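Local atomic coordinates of acetaldehyde dehydrogenase (Acetylating) (Geobacillus thermoglucosidasius, PDB entry 5J78), a protein that probably catalyses the reversible, NAD-dependent conversion of acetaldehyde and coenzyme A to acetyl-CoA, as an acetylating member of the aldehyde dehydrogenase family. Residues A[28-33]-A[199-204]. Numbering follows the deposited sequence.
Sequences IDLQSI and QPTMAA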
# COMPACT_ATOMS: atom_id res chain seq x y z
N ILE A 28 22.06 -7.65 -1.03
CA ILE A 28 22.04 -7.64 0.44
C ILE A 28 20.59 -7.60 0.97
O ILE A 28 20.28 -8.26 1.96
CB ILE A 28 22.87 -6.44 1.02
CG1 ILE A 28 22.98 -6.55 2.55
CG2 ILE A 28 22.27 -5.11 0.60
CD1 ILE A 28 23.24 -5.25 3.27
N ASP A 29 19.68 -6.88 0.32
CA ASP A 29 18.29 -6.89 0.78
C ASP A 29 17.71 -8.33 0.75
O ASP A 29 17.12 -8.79 1.73
CB ASP A 29 17.42 -5.91 -0.02
CG ASP A 29 17.39 -6.18 -1.54
OD1 ASP A 29 18.15 -7.01 -2.09
OD2 ASP A 29 16.57 -5.52 -2.20
N LEU A 30 17.93 -9.06 -0.33
CA LEU A 30 17.38 -10.42 -0.45
C LEU A 30 18.04 -11.36 0.54
O LEU A 30 17.39 -12.25 1.13
CB LEU A 30 17.58 -10.96 -1.87
CG LEU A 30 16.99 -10.15 -3.02
CD1 LEU A 30 17.24 -10.89 -4.33
CD2 LEU A 30 15.50 -9.86 -2.81
N GLN A 31 19.36 -11.21 0.68
CA GLN A 31 20.13 -12.01 1.62
C GLN A 31 19.71 -11.72 3.05
O GLN A 31 19.64 -12.62 3.87
CB GLN A 31 21.63 -11.75 1.47
CG GLN A 31 22.21 -12.25 0.15
CD GLN A 31 23.60 -11.69 -0.12
OE1 GLN A 31 24.06 -10.78 0.57
NE2 GLN A 31 24.28 -12.24 -1.12
N SER A 32 19.42 -10.46 3.36
CA SER A 32 18.98 -10.14 4.71
C SER A 32 17.58 -10.74 4.97
O SER A 32 17.32 -11.23 6.07
CB SER A 32 19.00 -8.63 4.95
OG SER A 32 17.98 -7.95 4.26
N ILE A 33 16.71 -10.76 3.97
CA ILE A 33 15.42 -11.45 4.13
C ILE A 33 15.62 -12.94 4.40
O ILE A 33 15.02 -13.50 5.33
CB ILE A 33 14.50 -11.27 2.90
CG1 ILE A 33 14.09 -9.80 2.76
CG2 ILE A 33 13.21 -12.11 3.03
CD1 ILE A 33 13.41 -9.48 1.41
N GLN A 199 23.01 -7.96 8.76
CA GLN A 199 22.96 -7.01 7.65
C GLN A 199 21.63 -6.23 7.74
O GLN A 199 20.67 -6.57 7.03
CB GLN A 199 23.05 -7.74 6.30
CG GLN A 199 23.97 -8.99 6.23
CD GLN A 199 23.53 -9.98 5.12
OE1 GLN A 199 22.60 -10.77 5.30
NE2 GLN A 199 24.22 -9.93 3.97
N PRO A 200 21.55 -5.21 8.61
CA PRO A 200 20.27 -4.51 8.79
C PRO A 200 19.83 -3.83 7.51
O PRO A 200 20.65 -3.19 6.85
CB PRO A 200 20.54 -3.49 9.90
CG PRO A 200 21.79 -3.95 10.55
CD PRO A 200 22.59 -4.64 9.49
N THR A 201 18.56 -4.00 7.15
CA THR A 201 17.97 -3.34 5.99
C THR A 201 16.50 -3.14 6.25
O THR A 201 15.92 -3.80 7.11
CB THR A 201 18.12 -4.15 4.69
OG1 THR A 201 17.34 -5.34 4.77
CG2 THR A 201 19.58 -4.51 4.42
N MET A 202 15.87 -2.24 5.50
CA MET A 202 14.44 -2.03 5.62
C MET A 202 13.68 -3.33 5.34
O MET A 202 12.78 -3.71 6.08
CB MET A 202 13.96 -0.93 4.67
CG MET A 202 14.23 0.49 5.14
SD MET A 202 13.33 1.73 4.15
CE MET A 202 11.62 1.16 4.31
N ALA A 203 14.06 -4.00 4.26
CA ALA A 203 13.46 -5.28 3.90
C ALA A 203 13.50 -6.30 5.05
O ALA A 203 12.52 -6.96 5.31
CB ALA A 203 14.13 -5.84 2.67
N ALA A 204 14.63 -6.39 5.75
CA ALA A 204 14.77 -7.36 6.83
C ALA A 204 13.90 -6.99 8.04
O ALA A 204 13.28 -7.86 8.65
CB ALA A 204 16.25 -7.48 7.27
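Ser32 and Thr201 meet hydroxyl to hydroxyl, and theirs is the one hydrogen bond across the contact: Thr201 OG1 donates to Ser32 OG over 2.7 Å. The chain of bonds runs on at both ends. Ser32 OG in turn donates to Asp29 O, three residues back (2.8 Å), tilted from that carbonyl's plane and on the same face as Ile33 N. A chi1 of 72° places OG between the backbone N and carbonyl carbon of Ser32, where it reaches both oxygens. Thr201 is the N-cap of helix 202-210, and its OG1 accepts from Ala204 N at 3.1 Å.

Apolar contacts flank the hydroxyl pair. Ala204 CB lies 3.5 Å from Ser32 OG, Ile33 CD1 touches Ala203 CB at 3.9 Å, and Ile28 CD1 packs on Thr201 CG2. The Gln199 side chain runs antiparallel alongside Ile28, its CB against Ile28 CG1 and CD1.

Among the polar groups, the amides of Gln199 and Gln31 lie 22° apart in plane; Gln199 NE2 comes within 3.5 Å of Gln31 OE1, a close approach not counted as a bond. The Asp29 carboxylate leads away from 199-204, and OD2 forms a salt bridge with Arg37 NH2 of the second subunit.

A valine in place of Thr201 would probably leave Ser32 OG without its donor and the first turn of helix 202-210 without its side-chain cap. The Thr201 hydroxyl thus does two jobs, capping helix 202-210 and bonding to Ser32 near the start of helix 28-51, beside a subunit interface.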